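Local coordinates for malonyl-CoA decarboxylase (Rhodopseudomonas palustris, PDB 4KSA), which probably catalyses the decarboxylation of malonyl-CoA to acetyl-CoA and carbon dioxide, at residues T45-R50 with R119-R124; A80-F85 with H150-H155. All coordinates share one frame; numbering follows the deposited sequence.

Contact 1: T45-R50 with R119-R124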
ATOM      1  N   THR A  45      24.476 -16.507  30.111  1.00 47.58           N
ATOM      2  CA  THR A  45      23.661 -17.602  29.617  1.00 49.04           C
ATOM      3  C   THR A  45      23.396 -17.295  28.138  1.00 50.42           C
ATOM      4  O   THR A  45      23.725 -18.092  27.261  1.00 52.98           O
ATOM      5  CB  THR A  45      22.296 -17.700  30.359  1.00 49.88           C
ATOM      6  OG1 THR A  45      22.510 -17.831  31.769  1.00 47.65           O
ATOM      7  CG2 THR A  45      21.493 -18.902  29.855  1.00 49.00           C
ATOM      8  N   LEU A  46      22.813 -16.129  27.874  1.00 50.33           N
ATOM      9  CA  LEU A  46      22.504 -15.693  26.516  1.00 48.81           C
ATOM     10  C   LEU A  46      23.689 -15.863  25.574  1.00 47.77           C
ATOM     11  O   LEU A  46      23.560 -16.424  24.488  1.00 46.89           O
ATOM     12  CB  LEU A  46      22.078 -14.226  26.521  1.00 49.14           C
ATOM     13  CG  LEU A  46      21.711 -13.633  25.163  1.00 51.60           C
ATOM     14  CD1 LEU A  46      20.501 -14.374  24.580  1.00 53.19           C
ATOM     15  CD2 LEU A  46      21.408 -12.151  25.321  1.00 52.75           C
ATOM     16  N   LEU A  47      24.851 -15.380  25.988  1.00 47.52           N
ATOM     17  CA  LEU A  47      26.041 -15.495  25.159  1.00 48.17           C
ATOM     18  C   LEU A  47      26.406 -16.930  24.776  1.00 50.30           C
ATOM     19  O   LEU A  47      26.904 -17.171  23.682  1.00 49.48           O
ATOM     20  CB  LEU A  47      27.231 -14.854  25.865  1.00 44.84           C
ATOM     21  CG  LEU A  47      27.453 -13.364  25.661  1.00 44.86           C
ATOM     22  CD1 LEU A  47      28.629 -12.894  26.508  1.00 43.73           C
ATOM     23  CD2 LEU A  47      27.713 -13.100  24.185  1.00 45.13           C
ATOM     24  N   SER A  48      26.156 -17.879  25.674  1.00 53.65           N
ATOM     25  CA  SER A  48      26.504 -19.281  25.432  1.00 56.01           C
ATOM     26  C   SER A  48      25.384 -20.073  24.774  1.00 57.50           C
ATOM     27  O   SER A  48      25.609 -21.171  24.258  1.00 58.43           O
ATOM     28  CB  SER A  48      26.868 -19.974  26.749  1.00 56.13           C
ATOM     29  OG  SER A  48      25.692 -20.337  27.466  1.00 55.62           O
ATOM     30  N   ARG A  49      24.178 -19.521  24.805  1.00 58.03           N
ATOM     31  CA  ARG A  49      23.032 -20.186  24.219  1.00 58.24           C
ATOM     32  C   ARG A  49      23.242 -20.560  22.751  1.00 59.22           C
ATOM     33  O   ARG A  49      24.016 -19.913  22.036  1.00 59.23           O
ATOM     34  CB  ARG A  49      21.811 -19.298  24.339  1.00 57.43           C
ATOM     35  CG  ARG A  49      20.565 -20.082  24.452  1.00 60.72           C
ATOM     36  CD  ARG A  49      20.587 -20.823  25.755  1.00 65.45           C
ATOM     37  NE  ARG A  49      19.601 -21.893  25.777  1.00 69.43           N
ATOM     38  CZ  ARG A  49      19.240 -22.541  26.875  1.00 69.85           C
ATOM     39  NH1 ARG A  49      19.790 -22.220  28.040  1.00 68.80           N
ATOM     40  NH2 ARG A  49      18.331 -23.506  26.802  1.00 71.63           N
ATOM     41  N   ARG A  50      22.547 -21.607  22.313  1.00 60.39           N
ATOM     42  CA  ARG A  50      22.635 -22.078  20.936  1.00 62.21           C
ATOM     43  C   ARG A  50      21.278 -22.085  20.221  1.00 61.79           C
ATOM     44  O   ARG A  50      21.198 -21.846  19.015  1.00 62.06           O
ATOM     45  CB  ARG A  50      23.243 -23.481  20.896  1.00 64.39           C
ATOM     46  CG  ARG A  50      24.771 -23.518  20.991  1.00 69.08           C
ATOM     47  CD  ARG A  50      25.305 -24.954  20.858  1.00 73.01           C
ATOM     48  NE  ARG A  50      25.741 -25.534  22.130  1.00 77.14           N
ATOM     49  CZ  ARG A  50      25.012 -25.569  23.248  1.00 79.96           C
ATOM     50  NH1 ARG A  50      25.511 -26.126  24.346  1.00 80.35           N
ATOM     51  NH2 ARG A  50      23.789 -25.044  23.282  1.00 82.37           N
ATOM     52  N   ARG A 119      31.060  -8.020  24.047  1.00 40.22           N
ATOM     53  CA  ARG A 119      29.981  -7.037  24.100  1.00 39.80           C
ATOM     54  C   ARG A 119      29.171  -7.089  22.815  1.00 40.41           C
ATOM     55  O   ARG A 119      27.943  -7.047  22.824  1.00 41.89           O
ATOM     56  CB  ARG A 119      30.538  -5.619  24.206  1.00 40.64           C
ATOM     57  CG  ARG A 119      31.241  -5.272  25.482  1.00 42.56           C
ATOM     58  CD  ARG A 119      31.335  -3.758  25.629  1.00 41.32           C
ATOM     59  NE  ARG A 119      32.463  -3.214  24.894  1.00 40.27           N
ATOM     60  CZ  ARG A 119      33.720  -3.497  25.181  1.00 35.72           C
ATOM     61  NH1 ARG A 119      34.697  -2.970  24.470  1.00 34.55           N
ATOM     62  NH2 ARG A 119      33.986  -4.304  26.189  1.00 35.49           N
ATOM     63  N   GLN A 120      29.883  -7.141  21.700  1.00 38.94           N
ATOM     64  CA  GLN A 120      29.255  -7.180  20.401  1.00 38.40           C
ATOM     65  C   GLN A 120      28.257  -8.334  20.241  1.00 38.47           C
ATOM     66  O   GLN A 120      27.083  -8.118  19.925  1.00 38.76           O
ATOM     67  CB  GLN A 120      30.336  -7.276  19.342  1.00 38.93           C
ATOM     68  CG  GLN A 120      31.452  -6.279  19.546  1.00 37.49           C
ATOM     69  CD  GLN A 120      31.885  -5.640  18.249  1.00 36.36           C
ATOM     70  OE1 GLN A 120      31.532  -6.115  17.158  1.00 38.70           O
ATOM     71  NE2 GLN A 120      32.658  -4.563  18.351  1.00 31.73           N
ATOM     72  N   GLU A 121      28.722  -9.558  20.451  1.00 36.71           N
ATOM     73  CA  GLU A 121      27.851 -10.701  20.313  1.00 35.54           C
ATOM     74  C   GLU A 121      26.652 -10.562  21.243  1.00 35.03           C
ATOM     75  O   GLU A 121      25.545 -10.973  20.892  1.00 35.46           O
ATOM     76  CB  GLU A 121      28.625 -11.985  20.617  1.00 37.62           C
ATOM     77  CG  GLU A 121      27.853 -13.268  20.321  1.00 41.26           C
ATOM     78  CD  GLU A 121      27.274 -13.272  18.908  1.00 46.54           C
ATOM     79  OE1 GLU A 121      27.962 -12.773  17.975  1.00 45.81           O
ATOM     80  OE2 GLU A 121      26.141 -13.778  18.734  1.00 43.76           O
ATOM     81  N   LEU A 122      26.872  -9.983  22.424  1.00 32.72           N
ATOM     82  CA  LEU A 122      25.804  -9.789  23.399  1.00 32.88           C
ATOM     83  C   LEU A 122      24.749  -8.785  22.901  1.00 36.75           C
ATOM     84  O   LEU A 122      23.533  -8.987  23.093  1.00 36.17           O
ATOM     85  CB  LEU A 122      26.370  -9.281  24.729  1.00 29.39           C
ATOM     86  CG  LEU A 122      25.284  -8.955  25.763  1.00 25.90           C
ATOM     87  CD1 LEU A 122      24.513 -10.250  26.083  1.00 24.36           C
ATOM     88  CD2 LEU A 122      25.895  -8.320  27.017  1.00 22.64           C
ATOM     89  N   ILE A 123      25.215  -7.690  22.291  1.00 36.81           N
ATOM     90  CA  ILE A 123      24.307  -6.685  21.766  1.00 36.22           C
ATOM     91  C   ILE A 123      23.563  -7.272  20.556  1.00 36.40           C
ATOM     92  O   ILE A 123      22.334  -7.129  20.440  1.00 33.36           O
ATOM     93  CB  ILE A 123      25.077  -5.380  21.391  1.00 36.75           C
ATOM     94  CG1 ILE A 123      25.693  -4.769  22.657  1.00 36.10           C
ATOM     95  CG2 ILE A 123      24.140  -4.349  20.783  1.00 32.27           C
ATOM     96  CD1 ILE A 123      26.532  -3.516  22.405  1.00 37.85           C
ATOM     97  N   ARG A 124      24.303  -7.950  19.673  1.00 37.44           N
ATOM     98  CA  ARG A 124      23.695  -8.557  18.481  1.00 36.92           C
ATOM     99  C   ARG A 124      22.573  -9.487  18.853  1.00 38.76           C
ATOM    100  O   ARG A 124      21.551  -9.533  18.166  1.00 42.12           O
ATOM    101  CB  ARG A 124      24.709  -9.332  17.645  1.00 31.43           C
ATOM    102  CG  ARG A 124      25.533  -8.446  16.744  1.00 33.34           C
ATOM    103  CD  ARG A 124      26.281  -9.267  15.723  1.00 33.49           C
ATOM    104  NE  ARG A 124      27.385  -9.988  16.331  1.00 38.26           N
ATOM    105  CZ  ARG A 124      28.632  -9.537  16.361  1.00 37.44           C
ATOM    106  NH1 ARG A 124      28.927  -8.376  15.800  1.00 41.95           N
ATOM    107  NH2 ARG A 124      29.571 -10.234  16.978  1.00 36.00           N
TER
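Leu47 and Leu122 sit where the two helices come nearest, their CA atoms 6.0 Å apart. The packing between segments is apolar. Leu47 sends CD2 against the backbone of the other helix, 3.7 Å from Leu122 N, and the same methyl lies 3.8 Å from Glu121 CB. The Leu47 and Glu121 side chains run antiparallel alongside each other. Glu121 holds CG anti to its backbone N (chi1 -172°) and bends at chi2 (51°), which leaves CB and CG beside Leu47 while the carboxylate turns to the arginines. Leu46 meets Leu122 methyl to methyl (CD2 to CD1, 3.7 Å), the two leucines lying roughly perpendicular.

Charged bonds fix the far end of Glu121. Arg124 grips OE1 side-on with NE and NH2, the latter at 3.2 Å; both come from one face of the carboxylate, while OE1 lies in the guanidinium plane. OE2 pairs with Arg125, whose NH1 also bonds Arg49 O just past helix 36-48. With an alanine here CB would still meet Leu47, but each arginine would probably lose one anchor, Arg124 being left leaning on Glu116.

This is leucine-rich helix-on-helix packing, joining helices 36-48 and 118-126 in the helical part of the enzyme.

Contact 2: A80-F85 with H150-H155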
ATOM      1  N   ALA A  80      29.808  -3.540  33.854  1.00 43.95           N
ATOM      2  CA  ALA A  80      30.127  -4.945  33.628  1.00 43.48           C
ATOM      3  C   ALA A  80      30.427  -5.156  32.137  1.00 45.20           C
ATOM      4  O   ALA A  80      31.270  -5.987  31.785  1.00 46.69           O
ATOM      5  CB  ALA A  80      28.952  -5.838  34.062  1.00 38.54           C
ATOM      6  N   LEU A  81      29.742  -4.415  31.264  1.00 43.20           N
ATOM      7  CA  LEU A  81      29.990  -4.569  29.842  1.00 43.40           C
ATOM      8  C   LEU A  81      31.411  -4.137  29.543  1.00 43.96           C
ATOM      9  O   LEU A  81      32.040  -4.655  28.623  1.00 43.99           O
ATOM     10  CB  LEU A  81      29.015  -3.736  28.994  1.00 40.18           C
ATOM     11  CG  LEU A  81      27.516  -4.075  29.057  1.00 39.94           C
ATOM     12  CD1 LEU A  81      26.724  -2.998  28.344  1.00 37.10           C
ATOM     13  CD2 LEU A  81      27.241  -5.435  28.451  1.00 36.84           C
ATOM     14  N   ALA A  82      31.930  -3.203  30.333  1.00 44.98           N
ATOM     15  CA  ALA A  82      33.280  -2.711  30.096  1.00 47.84           C
ATOM     16  C   ALA A  82      34.391  -3.625  30.591  1.00 50.68           C
ATOM     17  O   ALA A  82      35.342  -3.892  29.841  1.00 51.78           O
ATOM     18  CB  ALA A  82      33.454  -1.327  30.686  1.00 47.21           C
ATOM     19  N   GLU A  83      34.285  -4.117  31.826  1.00 53.14           N
ATOM     20  CA  GLU A  83      35.339  -4.972  32.356  1.00 57.11           C
ATOM     21  C   GLU A  83      35.176  -6.471  32.117  1.00 55.83           C
ATOM     22  O   GLU A  83      36.144  -7.154  31.782  1.00 55.89           O
ATOM     23  CB  GLU A  83      35.550  -4.722  33.853  1.00 62.05           C
ATOM     24  CG  GLU A  83      34.469  -5.260  34.763  1.00 71.60           C
ATOM     25  CD  GLU A  83      34.864  -5.174  36.235  1.00 77.39           C
ATOM     26  OE1 GLU A  83      35.393  -4.112  36.654  1.00 80.42           O
ATOM     27  OE2 GLU A  83      34.639  -6.164  36.975  1.00 81.38           O
ATOM     28  N   GLN A  84      33.968  -6.993  32.263  1.00 53.37           N
ATOM     29  CA  GLN A  84      33.790  -8.419  32.057  1.00 53.18           C
ATOM     30  C   GLN A  84      33.559  -8.883  30.618  1.00 51.94           C
ATOM     31  O   GLN A  84      34.066  -9.929  30.209  1.00 52.98           O
ATOM     32  CB  GLN A  84      32.670  -8.918  32.964  1.00 54.13           C
ATOM     33  CG  GLN A  84      33.059  -8.783  34.428  1.00 58.18           C
ATOM     34  CD  GLN A  84      31.931  -9.084  35.372  1.00 60.97           C
ATOM     35  OE1 GLN A  84      31.319 -10.162  35.305  1.00 63.31           O
ATOM     36  NE2 GLN A  84      31.642  -8.136  36.272  1.00 59.14           N
ATOM     37  N   PHE A  85      32.830  -8.098  29.835  1.00 48.91           N
ATOM     38  CA  PHE A  85      32.529  -8.493  28.475  1.00 45.38           C
ATOM     39  C   PHE A  85      33.390  -7.918  27.367  1.00 44.98           C
ATOM     40  O   PHE A  85      32.917  -7.671  26.257  1.00 44.09           O
ATOM     41  CB  PHE A  85      31.070  -8.217  28.210  1.00 42.90           C
ATOM     42  CG  PHE A  85      30.160  -8.983  29.101  1.00 41.23           C
ATOM     43  CD1 PHE A  85      29.803 -10.287  28.790  1.00 39.55           C
ATOM     44  CD2 PHE A  85      29.656  -8.402  30.255  1.00 41.74           C
ATOM     45  CE1 PHE A  85      28.953 -11.007  29.607  1.00 40.55           C
ATOM     46  CE2 PHE A  85      28.802  -9.113  31.091  1.00 43.91           C
ATOM     47  CZ  PHE A  85      28.446 -10.424  30.764  1.00 43.34           C
ATOM     48  N   HIS A 150      32.212   7.983  34.195  1.00 56.18           N
ATOM     49  CA  HIS A 150      32.760   6.649  33.997  1.00 55.24           C
ATOM     50  C   HIS A 150      33.406   6.549  32.630  1.00 54.73           C
ATOM     51  O   HIS A 150      32.870   5.948  31.713  1.00 53.57           O
ATOM     52  CB  HIS A 150      31.662   5.598  34.112  1.00 56.40           C
ATOM     53  CG  HIS A 150      31.010   5.540  35.459  1.00 57.96           C
ATOM     54  ND1 HIS A 150      30.305   6.600  35.990  1.00 58.32           N
ATOM     55  CD2 HIS A 150      30.913   4.534  36.360  1.00 57.03           C
ATOM     56  CE1 HIS A 150      29.798   6.247  37.157  1.00 57.92           C
ATOM     57  NE2 HIS A 150      30.151   4.999  37.403  1.00 58.19           N
ATOM     58  N   PRO A 151      34.599   7.113  32.490  1.00 55.36           N
ATOM     59  CA  PRO A 151      35.337   7.107  31.226  1.00 56.02           C
ATOM     60  C   PRO A 151      35.637   5.746  30.588  1.00 55.80           C
ATOM     61  O   PRO A 151      36.017   5.684  29.418  1.00 56.44           O
ATOM     62  CB  PRO A 151      36.602   7.883  31.578  1.00 54.70           C
ATOM     63  CG  PRO A 151      36.812   7.497  33.000  1.00 54.86           C
ATOM     64  CD  PRO A 151      35.437   7.626  33.584  1.00 54.44           C
ATOM     65  N   GLN A 152      35.465   4.662  31.336  1.00 55.82           N
ATOM     66  CA  GLN A 152      35.752   3.333  30.795  1.00 57.29           C
ATOM     67  C   GLN A 152      34.661   2.834  29.871  1.00 56.54           C
ATOM     68  O   GLN A 152      34.903   1.955  29.042  1.00 56.93           O
ATOM     69  CB  GLN A 152      35.966   2.304  31.916  1.00 59.84           C
ATOM     70  CG  GLN A 152      35.800   2.857  33.335  1.00 67.45           C
ATOM     71  CD  GLN A 152      34.348   2.975  33.775  1.00 67.77           C
ATOM     72  OE1 GLN A 152      33.946   3.992  34.331  1.00 67.80           O
ATOM     73  NE2 GLN A 152      33.562   1.923  33.544  1.00 70.16           N
ATOM     74  N   LEU A 153      33.464   3.391  30.019  1.00 55.35           N
ATOM     75  CA  LEU A 153      32.327   3.008  29.195  1.00 54.45           C
ATOM     76  C   LEU A 153      32.477   3.524  27.762  1.00 55.14           C
ATOM     77  O   LEU A 153      31.654   3.228  26.905  1.00 55.45           O
ATOM     78  CB  LEU A 153      31.029   3.557  29.790  1.00 54.02           C
ATOM     79  CG  LEU A 153      30.581   2.997  31.136  1.00 55.07           C
ATOM     80  CD1 LEU A 153      29.297   3.689  31.566  1.00 54.15           C
ATOM     81  CD2 LEU A 153      30.379   1.489  31.031  1.00 54.28           C
ATOM     82  N   ARG A 154      33.521   4.301  27.501  1.00 54.52           N
ATOM     83  CA  ARG A 154      33.727   4.833  26.168  1.00 54.84           C
ATOM     84  C   ARG A 154      33.974   3.698  25.176  1.00 55.02           C
ATOM     85  O   ARG A 154      33.582   3.775  24.010  1.00 54.64           O
ATOM     86  CB  ARG A 154      34.907   5.806  26.178  1.00 56.93           C
ATOM     87  CG  ARG A 154      35.016   6.663  24.930  1.00 60.72           C
ATOM     88  CD  ARG A 154      35.953   6.037  23.911  1.00 67.63           C
ATOM     89  NE  ARG A 154      35.941   6.762  22.644  1.00 72.07           N
ATOM     90  CZ  ARG A 154      36.885   6.664  21.713  1.00 74.23           C
ATOM     91  NH1 ARG A 154      37.934   5.866  21.903  1.00 74.60           N
ATOM     92  NH2 ARG A 154      36.782   7.370  20.591  1.00 75.34           N
ATOM     93  N   HIS A 155      34.601   2.630  25.653  1.00 54.01           N
ATOM     94  CA  HIS A 155      34.904   1.499  24.796  1.00 53.77           C
ATOM     95  C   HIS A 155      33.700   0.595  24.630  1.00 51.75           C
ATOM     96  O   HIS A 155      33.713  -0.356  23.844  1.00 52.44           O
ATOM     97  CB  HIS A 155      36.136   0.762  25.336  1.00 56.96           C
ATOM     98  CG  HIS A 155      37.331   1.655  25.451  1.00 59.63           C
ATOM     99  ND1 HIS A 155      37.719   2.229  26.644  1.00 60.88           N
ATOM    100  CD2 HIS A 155      38.119   2.207  24.496  1.00 61.14           C
ATOM    101  CE1 HIS A 155      38.686   3.100  26.418  1.00 62.03           C
ATOM    102  NE2 HIS A 155      38.946   3.107  25.123  1.00 62.47           N
TER
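Leu153 reaches Ala82 through its torsions: chi1 of -66° sets CG anti to the carbonyl carbon, and chi2 of 179° sends CD1 on in an extended line while CD2 folds back on the side of helix 71-83. There CD2 meets Ala82 CB at 4.2 Å. The bond from CA to CB in Leu153 runs past the helix and not at it, so it is this methyl that makes the touch.

Ala82 needs no torsion, since its CB points toward the other segment. It lies 3.9 Å from Gln152 O, a plain van der Waals contact with a backbone carbonyl. One methyl group thus bears on both the Gln152 carbonyl and the leucine tip. With so short a side chain between them the backbones come close, Ala82 and Leu153 having their CA atoms 5.9 Å apart.

No hydrogen bond joins the two segments directly. A polar tie probably runs one turn back along helix 71-83, from Gln152 NE2 to Asp79 OD1, though the placement of the Gln152 amide is doubtful: its chi1 is nearly eclipsed, at 2°. Asp79 also touches the side chain of Leu153, which is buried and packs on Ile147 as well. Within its own segment, Leu153 N bonds His150 O at 3.1 Å, which helps hold the turn that presents Gln152 and Leu153 to the alanine.

The arrangement is a small apolar contact where an alanine lets two backbones approach: helix 71-83, around Ala82, receives the turn leading into helix 154-167, within the helical part of the chain and away from its known metal site.

In the fold
Contacts 1 and 2 have centres 16 Å apart and their segments alternate along the chain. Helix 118-126 joins them. From contact 1, Arg119 reaches into contact 2 with both terminal nitrogens: NH2 to Leu81 O at 3.1 Å, a probable hydrogen bond, and NH1 to His155 O at 2.9 Å, a weak one, so a single guanidinium bridges 80-85 and 150-155. Leu122 CD2 rests 3.5 Å from Leu81 CD2, continuing the apolar packing between the two. The side chain of Glu121 in contact 1 is about 10 Å from a bound magnesium ion. It is also about 10 Å from the side chain of His162, which binds magnesium in a crystal structure of this protein; contact 2 lies away from that site.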